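Local structure of malonate decarboxylase subunit alpha (Acinetobacter baumannii ATCC 17978, 6MPR) at residues Arg112-Ser117 with Leu135-His141; Ser123-Ser127 with Lys382-Ala386; Gln71-Arg77 with Arg99-Leu103. The protein probably acts as the acyl-carrier-protein transferase of malonate decarboxylase, exchanging acetyl for malonyl on the carrier protein so that malonate can be decarboxylated. All coordinates share one frame; numbering follows the deposited sequence.

Overall arrangement
From the N terminus, interaction 3 closes first: the 21 residues between Q71-R77 and R99-L103 include strand 90-94, and the contact sets helix 73-79 beside helix 100-107. The chain runs on into strand 111-116, passes through helix 125-131 and returns as strand 136-140, where interaction 1 closes a short loop at the edge of the parallel sheet within this chain. Interaction 2 starts within that loop, at S123-S127, and is closed by K382-A386 only after 254 intervening residues, so it crosses interaction 1, while interaction 3 precedes both in series. L103 of helix 100-107 touches both L135 and I126, joining the three contacts through apolar packing.

Interaction 1: Arg112-Ser117 with Leu135-His141; sequences RKLDFS and LEIGAIH
F116 takes a chi1 of 74°, with CG between its backbone N and carbonyl carbon, while I140 turns CG1 away from its carbonyl carbon (chi1 -43°). The two side chains therefore lie alongside each other, pointing the same way, with I140 CG2 over one face of the phenyl ring, a CH-pi contact 4.3 Å from the F116 centroid. I137 CD1 comes to the ring edge, 3.6 Å from F116 CE1. Bulky apolar residues suit this face, where L114 joins them.

The backbones pair as parallel strands until the register slips by one residue opposite D115. G138 N still bonds to L114 O in an almost straight line, but A139 N is met by a side chain: D115 OD1 accepts it at 3.0 Å, from above the carboxylate plane. D115 OD1 also lies 3.4 Å from G138 CA, close quarters that suit a residue without a side chain. D115 OD2 bonds to H91, so both oxygens are engaged.

Beyond the slip, F116 O takes both the backbone N of H141, at 2.9 Å, and H141 ND1, at 3.1 Å; ND1, with NE2 bonded to R149, fixes the ring's rotation. S117 OG donates to H141 O at 2.7 Å. At the other end, E136 OE2 and R112 NE stay 4.0 Å apart, opposite charges short of a salt bridge. H403 of the second subunit meets the H141 ring nearly parallel. The whole is a parallel strand pair with a beta bulge, at the edge, within this chain, of a parallel alpha/beta sheet consistent with the Rossmann-like clan of this family.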
ATOM      1  N   ARG A 112     -25.221  -6.988 -11.602  1.00 12.94           N
ATOM      2  CA  ARG A 112     -25.670  -7.954 -10.597  1.00 15.47           C
ATOM      3  C   ARG A 112     -24.735  -7.996  -9.391  1.00 15.47           C
ATOM      4  O   ARG A 112     -25.194  -7.997  -8.245  1.00 21.93           O
ATOM      5  CB  ARG A 112     -25.787  -9.356 -11.191  1.00 16.56           C
ATOM      6  CG  ARG A 112     -26.748 -10.265 -10.420  1.00 31.47           C
ATOM      7  CD  ARG A 112     -28.129  -9.644 -10.480  1.00 36.79           C
ATOM      8  NE  ARG A 112     -29.220 -10.529 -10.094  1.00 43.51           N
ATOM      9  CZ  ARG A 112     -30.479 -10.359 -10.492  1.00 47.62           C
ATOM     10  NH1 ARG A 112     -30.790  -9.351 -11.303  1.00 44.93           N
ATOM     11  NH2 ARG A 112     -31.426 -11.200 -10.093  1.00 55.71           N
ATOM     12  N   LYS A 113     -23.426  -8.029  -9.633  1.00 17.97           N
ATOM     13  CA  LYS A 113     -22.439  -8.143  -8.568  1.00 15.14           C
ATOM     14  C   LYS A 113     -21.790  -6.796  -8.286  1.00 16.08           C
ATOM     15  O   LYS A 113     -21.618  -5.964  -9.180  1.00 11.06           O
ATOM     16  CB  LYS A 113     -21.351  -9.162  -8.928  1.00 13.90           C
ATOM     17  CG  LYS A 113     -21.832 -10.569  -9.134  1.00 23.33           C
ATOM     18  CD  LYS A 113     -20.627 -11.465  -9.386  1.00 29.56           C
ATOM     19  CE  LYS A 113     -21.020 -12.852  -9.835  1.00 37.95           C
ATOM     20  NZ  LYS A 113     -19.788 -13.655 -10.080  1.00 45.69           N
ATOM     21  N   LEU A 114     -21.414  -6.588  -7.032  1.00 11.30           N
ATOM     22  CA  LEU A 114     -20.777  -5.340  -6.632  1.00 11.82           C
ATOM     23  C   LEU A 114     -19.640  -5.617  -5.664  1.00 13.39           C
ATOM     24  O   LEU A 114     -19.836  -6.301  -4.656  1.00 14.21           O
ATOM     25  CB  LEU A 114     -21.787  -4.388  -5.982  1.00 13.70           C
ATOM     26  CG  LEU A 114     -21.182  -3.094  -5.422  1.00 10.07           C
ATOM     27  CD1 LEU A 114     -20.638  -2.202  -6.570  1.00 10.01           C
ATOM     28  CD2 LEU A 114     -22.215  -2.355  -4.581  1.00 11.70           C
ATOM     29  N   ASP A 115     -18.453  -5.099  -5.984  1.00 10.85           N
ATOM     30  CA  ASP A 115     -17.340  -4.990  -5.047  1.00  8.22           C
ATOM     31  C   ASP A 115     -17.030  -3.511  -4.895  1.00 13.81           C
ATOM     32  O   ASP A 115     -16.863  -2.813  -5.901  1.00 10.76           O
ATOM     33  CB  ASP A 115     -16.100  -5.745  -5.533  1.00  9.17           C
ATOM     34  CG  ASP A 115     -16.180  -7.233  -5.245  1.00 17.32           C
ATOM     35  OD1 ASP A 115     -16.022  -7.634  -4.067  1.00 14.02           O
ATOM     36  OD2 ASP A 115     -16.435  -8.007  -6.186  1.00 16.02           O
ATOM     37  N   PHE A 116     -16.975  -3.027  -3.653  1.00 12.37           N
ATOM     38  CA  PHE A 116     -16.841  -1.588  -3.429  1.00 10.74           C
ATOM     39  C   PHE A 116     -16.088  -1.317  -2.136  1.00 12.69           C
ATOM     40  O   PHE A 116     -15.771  -2.233  -1.369  1.00 11.76           O
ATOM     41  CB  PHE A 116     -18.207  -0.871  -3.415  1.00  7.70           C
ATOM     42  CG  PHE A 116     -19.035  -1.111  -2.163  1.00 11.02           C
ATOM     43  CD1 PHE A 116     -19.665  -2.326  -1.950  1.00 13.70           C
ATOM     44  CD2 PHE A 116     -19.211  -0.098  -1.231  1.00 10.78           C
ATOM     45  CE1 PHE A 116     -20.450  -2.538  -0.808  1.00 15.24           C
ATOM     46  CE2 PHE A 116     -19.978  -0.294  -0.093  1.00 12.49           C
ATOM     47  CZ  PHE A 116     -20.587  -1.522   0.130  1.00 12.46           C
ATOM     48  N   SER A 117     -15.779  -0.033  -1.918  1.00 10.09           N
ATOM     49  CA  SER A 117     -15.139   0.415  -0.683  1.00  8.89           C
ATOM     50  C   SER A 117     -15.980   1.391   0.127  1.00 15.01           C
ATOM     51  O   SER A 117     -16.126   1.210   1.345  1.00 12.09           O
ATOM     52  CB  SER A 117     -13.773   1.038  -0.988  1.00  9.94           C
ATOM     53  OG  SER A 117     -13.165   1.494   0.213  1.00 11.18           O
ATOM     54  N   LEU A 135     -28.905  -7.258  -6.072  1.00 15.06           N
ATOM     55  CA  LEU A 135     -27.520  -6.872  -5.851  1.00 14.63           C
ATOM     56  C   LEU A 135     -26.860  -7.961  -5.024  1.00 14.21           C
ATOM     57  O   LEU A 135     -27.383  -8.339  -3.972  1.00 16.45           O
ATOM     58  CB  LEU A 135     -27.435  -5.505  -5.145  1.00 16.07           C
ATOM     59  CG  LEU A 135     -26.044  -4.872  -4.976  1.00 19.26           C
ATOM     60  CD1 LEU A 135     -26.101  -3.350  -4.921  1.00 18.52           C
ATOM     61  CD2 LEU A 135     -25.359  -5.388  -3.712  1.00 25.23           C
ATOM     62  N   GLU A 136     -25.737  -8.482  -5.513  1.00 15.62           N
ATOM     63  CA  GLU A 136     -24.970  -9.525  -4.832  1.00 13.76           C
ATOM     64  C   GLU A 136     -23.637  -8.912  -4.418  1.00 17.46           C
ATOM     65  O   GLU A 136     -22.811  -8.599  -5.280  1.00 20.03           O
ATOM     66  CB  GLU A 136     -24.754 -10.729  -5.749  1.00 19.28           C
ATOM     67  CG  GLU A 136     -26.055 -11.414  -6.201  1.00 22.14           C
ATOM     68  CD  GLU A 136     -25.858 -12.451  -7.313  1.00 36.72           C
ATOM     69  OE1 GLU A 136     -24.699 -12.811  -7.629  1.00 40.01           O
ATOM     70  OE2 GLU A 136     -26.878 -12.902  -7.880  1.00 39.87           O
ATOM     71  N   ILE A 137     -23.435  -8.731  -3.109  1.00 17.06           N
ATOM     72  CA  ILE A 137     -22.178  -8.182  -2.617  1.00 16.47           C
ATOM     73  C   ILE A 137     -21.078  -9.225  -2.743  1.00 18.44           C
ATOM     74  O   ILE A 137     -21.256 -10.390  -2.365  1.00 19.50           O
ATOM     75  CB  ILE A 137     -22.307  -7.714  -1.160  1.00 24.96           C
ATOM     76  CG1 ILE A 137     -23.267  -6.541  -1.057  1.00 31.87           C
ATOM     77  CG2 ILE A 137     -20.950  -7.238  -0.646  1.00 23.73           C
ATOM     78  CD1 ILE A 137     -22.675  -5.228  -1.525  1.00 24.42           C
ATOM     79  N   GLY A 138     -19.942  -8.815  -3.301  1.00 14.54           N
ATOM     80  CA  GLY A 138     -18.719  -9.580  -3.150  1.00 16.70           C
ATOM     81  C   GLY A 138     -18.134  -9.339  -1.776  1.00 13.84           C
ATOM     82  O   GLY A 138     -18.253 -10.182  -0.879  1.00 18.08           O
ATOM     83  N   ALA A 139     -17.529  -8.169  -1.583  1.00 14.52           N
ATOM     84  CA  ALA A 139     -17.039  -7.775  -0.273  1.00 16.68           C
ATOM     85  C   ALA A 139     -16.930  -6.264  -0.239  1.00 10.24           C
ATOM     86  O   ALA A 139     -16.866  -5.602  -1.283  1.00 13.17           O
ATOM     87  CB  ALA A 139     -15.677  -8.405   0.051  1.00 15.21           C
ATOM     88  N   ILE A 140     -16.905  -5.733   0.976  1.00 13.22           N
ATOM     89  CA  ILE A 140     -16.598  -4.330   1.221  1.00 14.73           C
ATOM     90  C   ILE A 140     -15.122  -4.217   1.579  1.00 16.49           C
ATOM     91  O   ILE A 140     -14.625  -4.972   2.418  1.00 13.13           O
ATOM     92  CB  ILE A 140     -17.470  -3.755   2.347  1.00 18.04           C
ATOM     93  CG1 ILE A 140     -18.921  -4.224   2.192  1.00 22.32           C
ATOM     94  CG2 ILE A 140     -17.368  -2.240   2.342  1.00 17.74           C
ATOM     95  CD1 ILE A 140     -19.787  -3.860   3.372  1.00 27.16           C
ATOM     96  N   HIS A 141     -14.428  -3.274   0.948  1.00  8.98           N
ATOM     97  CA  HIS A 141     -12.978  -3.147   1.007  1.00  8.65           C
ATOM     98  C   HIS A 141     -12.585  -1.788   1.570  1.00 14.71           C
ATOM     99  O   HIS A 141     -13.388  -0.862   1.598  1.00 13.16           O
ATOM    100  CB  HIS A 141     -12.342  -3.249  -0.407  1.00  8.33           C
ATOM    101  CG  HIS A 141     -12.699  -4.486  -1.174  1.00  9.49           C
ATOM    102  ND1 HIS A 141     -13.978  -4.768  -1.611  1.00  8.95           N
ATOM    103  CD2 HIS A 141     -11.921  -5.503  -1.618  1.00  8.68           C
ATOM    104  CE1 HIS A 141     -13.974  -5.912  -2.271  1.00 16.20           C
ATOM    105  NE2 HIS A 141     -12.733  -6.369  -2.304  1.00 10.35           N
TER

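Interaction 2: Ser123-Ser127 with Lys382-Ala386; sequences SLRIS and KGRLA
A capped helix start packs against a loop here: L124 and S127, at the opening of helix 125-131, meet G383 and R384 with a water shared between the backbones. The cap is made by S123, whose OG accepts from R125 N at 3.2 Å; a short hydroxyl side chain suits this duty because it can turn back to an amide of the first turn.

S127 N, another amide of that turn, donates instead to the water, 3.1 Å away. The same water donates to S123 O and accepts from L385 N at 3.0 Å, so one molecule links three backbone groups across the contact. S127 OG adds a weak and unsettled bond to G383 O.

L124 and R384 run side by side. With CG opposite its carbonyl carbon (chi1 -61°), R384 extends as far as NE and brings its guanidinium under L124 CD1, which lies over one face at 3.5 Å from R384 NH2. The edge of that group is used differently: R384 NH1 donates in plane to K382 O at 3.1 Å. R384 NE also bonds weakly to Q122 O, and the two bonds limit the turning of the guanidinium beside the leucine. G383 has a positive phi (77°), a conformation natural to glycine. L385 centres an inverse gamma turn, and its side chain crosses that of I126 at about a right angle, L385 CD2 lying 4.2 Å from I126 CG2.

Around this, R125 reaches back to E107 and D104 of helix 100-107, I126 packs on L103 of the same helix, and K382 N bonds to D450 at the start of helix 450-458.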
ATOM      1  N   SER A 123     -27.949   5.626   3.767  1.00 15.49           N
ATOM      2  CA  SER A 123     -28.754   5.075   2.684  1.00 14.97           C
ATOM      3  C   SER A 123     -29.159   3.630   2.963  1.00 19.61           C
ATOM      4  O   SER A 123     -28.336   2.808   3.383  1.00 14.02           O
ATOM      5  CB  SER A 123     -27.988   5.161   1.369  1.00 13.90           C
ATOM      6  OG  SER A 123     -28.683   4.464   0.340  1.00 16.92           O
ATOM      7  N   LEU A 124     -30.433   3.322   2.724  1.00 16.54           N
ATOM      8  CA  LEU A 124     -30.951   1.965   2.840  1.00 15.71           C
ATOM      9  C   LEU A 124     -30.961   1.228   1.513  1.00 17.80           C
ATOM     10  O   LEU A 124     -31.368   0.064   1.472  1.00 16.97           O
ATOM     11  CB  LEU A 124     -32.373   1.978   3.400  1.00 17.84           C
ATOM     12  CG  LEU A 124     -32.542   2.540   4.806  1.00 19.38           C
ATOM     13  CD1 LEU A 124     -32.839   4.038   4.760  1.00 27.49           C
ATOM     14  CD2 LEU A 124     -33.628   1.783   5.550  1.00 33.65           C
ATOM     15  N   ARG A 125     -30.514   1.876   0.437  1.00 17.06           N
ATOM     16  CA  ARG A 125     -30.743   1.346  -0.906  1.00 19.65           C
ATOM     17  C   ARG A 125     -29.981   0.046  -1.159  1.00 15.14           C
ATOM     18  O   ARG A 125     -30.539  -0.888  -1.739  1.00 15.96           O
ATOM     19  CB  ARG A 125     -30.370   2.396  -1.950  1.00 25.07           C
ATOM     20  CG  ARG A 125     -31.549   3.131  -2.540  1.00 31.12           C
ATOM     21  CD  ARG A 125     -31.171   3.771  -3.866  1.00 28.62           C
ATOM     22  NE  ARG A 125     -31.801   3.102  -5.002  1.00 28.03           N
ATOM     23  CZ  ARG A 125     -31.562   3.407  -6.274  1.00 28.18           C
ATOM     24  NH1 ARG A 125     -30.716   4.385  -6.583  1.00 29.95           N
ATOM     25  NH2 ARG A 125     -32.172   2.737  -7.241  1.00 30.73           N
ATOM     26  N   ILE A 126     -28.702  -0.032  -0.767  1.00 15.97           N
ATOM     27  CA  ILE A 126     -27.932  -1.255  -1.022  1.00 15.68           C
ATOM     28  C   ILE A 126     -28.542  -2.430  -0.262  1.00 15.00           C
ATOM     29  O   ILE A 126     -28.738  -3.517  -0.818  1.00 18.69           O
ATOM     30  CB  ILE A 126     -26.443  -1.050  -0.665  1.00 11.34           C
ATOM     31  CG1 ILE A 126     -25.742  -0.191  -1.724  1.00 17.15           C
ATOM     32  CG2 ILE A 126     -25.727  -2.397  -0.500  1.00  9.97           C
ATOM     33  CD1 ILE A 126     -24.338   0.265  -1.319  1.00 13.98           C
ATOM     34  N   SER A 127     -28.859  -2.225   1.022  1.00 12.66           N
ATOM     35  CA  SER A 127     -29.530  -3.263   1.801  1.00 17.28           C
ATOM     36  C   SER A 127     -30.836  -3.688   1.149  1.00 18.12           C
ATOM     37  O   SER A 127     -31.173  -4.877   1.137  1.00 22.78           O
ATOM     38  CB  SER A 127     -29.798  -2.782   3.229  1.00 21.38           C
ATOM     39  OG  SER A 127     -28.619  -2.865   4.012  1.00 25.48           O
ATOM     40  N   LYS A 382     -28.433  -0.668  11.402  1.00 16.04           N
ATOM     41  CA  LYS A 382     -29.472  -1.567  10.911  1.00 15.37           C
ATOM     42  C   LYS A 382     -30.089  -1.044   9.615  1.00 19.47           C
ATOM     43  O   LYS A 382     -30.490   0.119   9.522  1.00 20.66           O
ATOM     44  CB  LYS A 382     -30.544  -1.742  11.990  1.00 21.02           C
ATOM     45  CG  LYS A 382     -31.579  -2.821  11.681  1.00 26.49           C
ATOM     46  CD  LYS A 382     -32.638  -2.903  12.783  1.00 33.69           C
ATOM     47  CE  LYS A 382     -33.431  -4.201  12.706  1.00 43.08           C
ATOM     48  NZ  LYS A 382     -34.029  -4.417  11.363  1.00 44.95           N
ATOM     49  N   GLY A 383     -30.126  -1.905   8.597  1.00 17.43           N
ATOM     50  CA  GLY A 383     -30.678  -1.560   7.305  1.00 24.72           C
ATOM     51  C   GLY A 383     -29.806  -0.705   6.409  1.00 19.96           C
ATOM     52  O   GLY A 383     -30.245  -0.366   5.300  1.00 25.36           O
ATOM     53  N   ARG A 384     -28.598  -0.327   6.843  1.00 14.50           N
ATOM     54  CA  ARG A 384     -27.747   0.606   6.101  1.00 13.95           C
ATOM     55  C   ARG A 384     -26.322   0.061   5.959  1.00 20.34           C
ATOM     56  O   ARG A 384     -25.455   0.330   6.788  1.00 16.10           O
ATOM     57  CB  ARG A 384     -27.754   1.966   6.795  1.00 13.83           C
ATOM     58  CG  ARG A 384     -29.158   2.590   6.861  1.00 14.54           C
ATOM     59  CD  ARG A 384     -29.258   3.603   8.003  1.00 23.10           C
ATOM     60  NE  ARG A 384     -30.474   4.418   7.925  1.00 23.33           N
ATOM     61  CZ  ARG A 384     -31.688   4.006   8.287  1.00 23.88           C
ATOM     62  NH1 ARG A 384     -31.870   2.770   8.737  1.00 22.53           N
ATOM     63  NH2 ARG A 384     -32.732   4.828   8.178  1.00 19.37           N
ATOM     64  N   LEU A 385     -26.056  -0.657   4.876  1.00 28.40           N
ATOM     65  CA  LEU A 385     -24.752  -1.302   4.687  1.00 25.24           C
ATOM     66  C   LEU A 385     -23.720  -0.272   4.219  1.00 21.24           C
ATOM     67  O   LEU A 385     -23.371  -0.160   3.043  1.00 33.37           O
ATOM     68  CB  LEU A 385     -24.895  -2.468   3.717  1.00 29.13           C
ATOM     69  CG  LEU A 385     -23.720  -3.428   3.578  1.00 24.09           C
ATOM     70  CD1 LEU A 385     -23.313  -3.954   4.933  1.00 20.79           C
ATOM     71  CD2 LEU A 385     -24.126  -4.569   2.665  1.00 23.98           C
ATOM     72  N   ALA A 386     -23.222   0.506   5.174  1.00 21.84           N
ATOM     73  CA  ALA A 386     -22.203   1.499   4.864  1.00 29.03           C
ATOM     74  C   ALA A 386     -20.943   0.814   4.329  1.00 33.96           C
ATOM     75  O   ALA A 386     -20.713  -0.384   4.529  1.00 34.32           O
ATOM     76  CB  ALA A 386     -21.868   2.334   6.109  1.00 27.60           C
TER
HETATM   77  O   HOH W   1     -27.842   0.218   2.586  1.00 13.45           O

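Interaction 3: Gln71-Arg77 with Arg99-Leu103; sequences QADFLSR and RSEHL
S76 and E101 join the first turns of two helices, 73-79 and 100-107, which belong to successive beta-alpha-beta crossovers of the parallel sheet. The direct hydrogen bond runs from S76 OG to E101 OE1 at 2.5 Å, on the anti lone pair. That oxygen also takes R99 NE at 2.8 Å in a salt bridge within its own segment, approached from the syn side; two donors thus hold the buried carboxylate.

Charge dominates the rest. R77 grips D73 OD2 side-on through NE and NH2, both from one face of the carboxylate, while its NH1 pairs with D226; D73 OD1 accepts from Y230 N. D73 CB lies over one face of the R99 guanidinium, 3.7 Å from R99 CZ, and R99 forms a cation-pi contact with Y230. R99 NH2 comes within 3.9 Å of R77 NE, and the acids D73 and E101 probably temper these like charges. Long, bendable arginines suit such a place: R99 folds at chi2 (-88°) and again at chi3.

Apolar contact comes from Q71, whose CG slides along R99 CD with the amide nearly parallel to the guanidinium; Q71 NE2 bonds to N67 O.

Waters fill out the contact. One bridges D73 OD2 and R99 NH2, another S76 O and, weakly, E101 O. A third donates to S76 OG at 2.9 Å and lies 2.8 Å from H102 NE2, in the plane of the imidazole.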
ATOM      1  N   GLN A  71     -16.628  11.973 -10.134  1.00 11.59           N
ATOM      2  CA  GLN A  71     -17.545  10.977 -10.686  1.00  8.07           C
ATOM      3  C   GLN A  71     -17.560  11.084 -12.202  1.00 10.60           C
ATOM      4  O   GLN A  71     -17.789  12.170 -12.755  1.00 11.39           O
ATOM      5  CB  GLN A  71     -18.994  11.136 -10.183  1.00 11.99           C
ATOM      6  CG  GLN A  71     -19.156  11.264  -8.663  1.00  9.39           C
ATOM      7  CD  GLN A  71     -18.658  10.030  -7.943  1.00 18.88           C
ATOM      8  OE1 GLN A  71     -18.945   8.894  -8.361  1.00 11.52           O
ATOM      9  NE2 GLN A  71     -17.894  10.235  -6.873  1.00 12.22           N
ATOM     10  N   ALA A  72     -17.348   9.954 -12.870  1.00  8.07           N
ATOM     11  CA  ALA A  72     -17.542   9.888 -14.315  1.00 10.15           C
ATOM     12  C   ALA A  72     -19.045   9.777 -14.583  1.00 12.16           C
ATOM     13  O   ALA A  72     -19.573   8.749 -15.018  1.00  9.96           O
ATOM     14  CB  ALA A  72     -16.772   8.713 -14.896  1.00 11.21           C
ATOM     15  N   ASP A  73     -19.754  10.860 -14.284  1.00  9.16           N
ATOM     16  CA  ASP A  73     -21.213  10.745 -14.221  1.00 10.77           C
ATOM     17  C   ASP A  73     -21.866  10.693 -15.597  1.00 14.35           C
ATOM     18  O   ASP A  73     -22.968  10.146 -15.729  1.00 14.84           O
ATOM     19  CB  ASP A  73     -21.810  11.884 -13.392  1.00 15.92           C
ATOM     20  CG  ASP A  73     -21.663  13.242 -14.045  1.00 15.87           C
ATOM     21  OD1 ASP A  73     -20.514  13.737 -14.193  1.00 14.66           O
ATOM     22  OD2 ASP A  73     -22.705  13.818 -14.427  1.00 14.11           O
ATOM     23  N   PHE A  74     -21.216  11.237 -16.625  1.00 11.00           N
ATOM     24  CA  PHE A  74     -21.718  11.027 -17.981  1.00 11.85           C
ATOM     25  C   PHE A  74     -21.662   9.550 -18.351  1.00 11.03           C
ATOM     26  O   PHE A  74     -22.631   8.999 -18.894  1.00 12.50           O
ATOM     27  CB  PHE A  74     -20.914  11.878 -18.962  1.00 12.74           C
ATOM     28  CG  PHE A  74     -21.280  11.680 -20.398  1.00 18.81           C
ATOM     29  CD1 PHE A  74     -22.549  11.999 -20.860  1.00 15.28           C
ATOM     30  CD2 PHE A  74     -20.345  11.203 -21.290  1.00 17.92           C
ATOM     31  CE1 PHE A  74     -22.875  11.836 -22.206  1.00 18.05           C
ATOM     32  CE2 PHE A  74     -20.666  11.023 -22.623  1.00 15.31           C
ATOM     33  CZ  PHE A  74     -21.932  11.346 -23.079  1.00 18.76           C
ATOM     34  N   LEU A  75     -20.556   8.879 -18.026  1.00  9.90           N
ATOM     35  CA  LEU A  75     -20.458   7.453 -18.347  1.00 10.55           C
ATOM     36  C   LEU A  75     -21.418   6.623 -17.503  1.00  9.36           C
ATOM     37  O   LEU A  75     -22.044   5.691 -18.018  1.00 11.23           O
ATOM     38  CB  LEU A  75     -19.016   6.954 -18.170  1.00 11.85           C
ATOM     39  CG  LEU A  75     -17.967   7.571 -19.097  1.00 11.24           C
ATOM     40  CD1 LEU A  75     -16.559   6.980 -18.833  1.00 11.86           C
ATOM     41  CD2 LEU A  75     -18.371   7.424 -20.557  1.00 12.79           C
ATOM     42  N   SER A  76     -21.564   6.951 -16.214  1.00 12.16           N
ATOM     43  CA  SER A  76     -22.476   6.176 -15.376  1.00 14.44           C
ATOM     44  C   SER A  76     -23.931   6.409 -15.773  1.00 13.14           C
ATOM     45  O   SER A  76     -24.708   5.452 -15.838  1.00 14.35           O
ATOM     46  CB  SER A  76     -22.245   6.479 -13.890  1.00 13.14           C
ATOM     47  OG  SER A  76     -22.408   7.856 -13.593  1.00 13.72           O
ATOM     48  N   ARG A  77     -24.321   7.661 -16.066  1.00 12.85           N
ATOM     49  CA  ARG A  77     -25.685   7.910 -16.534  1.00 14.82           C
ATOM     50  C   ARG A  77     -25.937   7.204 -17.859  1.00 17.51           C
ATOM     51  O   ARG A  77     -27.034   6.673 -18.096  1.00 15.30           O
ATOM     52  CB  ARG A  77     -25.950   9.416 -16.676  1.00 16.01           C
ATOM     53  CG  ARG A  77     -26.109  10.164 -15.350  1.00 17.95           C
ATOM     54  CD  ARG A  77     -26.435  11.653 -15.560  1.00 18.60           C
ATOM     55  NE  ARG A  77     -25.238  12.472 -15.780  1.00 15.51           N
ATOM     56  CZ  ARG A  77     -24.912  13.012 -16.956  1.00 21.58           C
ATOM     57  NH1 ARG A  77     -25.688  12.825 -18.017  1.00 16.76           N
ATOM     58  NH2 ARG A  77     -23.813  13.749 -17.078  1.00 17.37           N
ATOM     59  N   ARG A  99     -23.605   8.011  -6.606  1.00 41.29           N
ATOM     60  CA  ARG A  99     -24.578   8.489  -7.584  1.00 30.90           C
ATOM     61  C   ARG A  99     -25.802   7.580  -7.605  1.00 26.66           C
ATOM     62  O   ARG A  99     -25.694   6.367  -7.436  1.00 29.28           O
ATOM     63  CB  ARG A  99     -23.955   8.551  -8.986  1.00 25.91           C
ATOM     64  CG  ARG A  99     -22.678   9.399  -9.132  1.00 26.32           C
ATOM     65  CD  ARG A  99     -22.970  10.873  -9.446  1.00 22.74           C
ATOM     66  NE  ARG A  99     -23.920  11.018 -10.542  1.00 16.08           N
ATOM     67  CZ  ARG A  99     -24.556  12.148 -10.855  1.00 19.14           C
ATOM     68  NH1 ARG A  99     -24.324  13.262 -10.169  1.00 20.72           N
ATOM     69  NH2 ARG A  99     -25.427  12.162 -11.861  1.00 24.46           N
ATOM     70  N   SER A 100     -26.980   8.177  -7.808  1.00 21.31           N
ATOM     71  CA  SER A 100     -28.205   7.387  -7.889  1.00 23.32           C
ATOM     72  C   SER A 100     -28.157   6.374  -9.033  1.00 27.30           C
ATOM     73  O   SER A 100     -28.627   5.241  -8.886  1.00 26.79           O
ATOM     74  CB  SER A 100     -29.411   8.309  -8.056  1.00 32.41           C
ATOM     75  OG  SER A 100     -29.325   9.040  -9.264  1.00 37.93           O
ATOM     76  N   GLU A 101     -27.616   6.765 -10.190  1.00 19.16           N
ATOM     77  CA  GLU A 101     -27.588   5.821 -11.305  1.00 16.57           C
ATOM     78  C   GLU A 101     -26.668   4.631 -11.036  1.00 14.90           C
ATOM     79  O   GLU A 101     -26.816   3.598 -11.695  1.00 16.26           O
ATOM     80  CB  GLU A 101     -27.201   6.532 -12.611  1.00 16.02           C
ATOM     81  CG  GLU A 101     -25.731   6.983 -12.732  1.00 17.87           C
ATOM     82  CD  GLU A 101     -25.484   8.385 -12.189  1.00 25.83           C
ATOM     83  OE1 GLU A 101     -24.357   8.912 -12.382  1.00 20.14           O
ATOM     84  OE2 GLU A 101     -26.414   8.961 -11.578  1.00 20.73           O
ATOM     85  N   HIS A 102     -25.733   4.735 -10.082  1.00 13.15           N
ATOM     86  CA  HIS A 102     -24.930   3.565  -9.729  1.00 16.46           C
ATOM     87  C   HIS A 102     -25.822   2.429  -9.267  1.00 15.80           C
ATOM     88  O   HIS A 102     -25.694   1.289  -9.722  1.00 14.42           O
ATOM     89  CB  HIS A 102     -23.927   3.899  -8.631  1.00 14.19           C
ATOM     90  CG  HIS A 102     -22.891   4.885  -9.040  1.00 14.30           C
ATOM     91  ND1 HIS A 102     -22.085   5.529  -8.129  1.00 14.00           N
ATOM     92  CD2 HIS A 102     -22.520   5.336 -10.259  1.00 14.37           C
ATOM     93  CE1 HIS A 102     -21.269   6.348  -8.768  1.00 17.01           C
ATOM     94  NE2 HIS A 102     -21.506   6.244 -10.062  1.00 16.22           N
ATOM     95  N   LEU A 103     -26.746   2.730  -8.360  1.00 15.47           N
ATOM     96  CA  LEU A 103     -27.632   1.696  -7.866  1.00 15.96           C
ATOM     97  C   LEU A 103     -28.745   1.392  -8.860  1.00 16.73           C
ATOM     98  O   LEU A 103     -29.249   0.263  -8.881  1.00 15.84           O
ATOM     99  CB  LEU A 103     -28.160   2.106  -6.490  1.00 14.16           C
ATOM    100  CG  LEU A 103     -27.007   2.194  -5.480  1.00 20.58           C
ATOM    101  CD1 LEU A 103     -27.473   2.612  -4.096  1.00 22.40           C
ATOM    102  CD2 LEU A 103     -26.242   0.875  -5.404  1.00 20.44           C
TER
HETATM  103  O   HOH W   2     -20.326   8.136  -6.088  1.00 38.93           O
HETATM  104  O   HOH W   3     -25.433  14.476 -13.342  1.00 26.80           O
HETATM  105  O   HOH W   4     -20.173   7.936 -11.800  1.00 12.56           O
HETATM  106  O   HOH W   5     -24.392   4.030 -13.484  1.00 18.62           O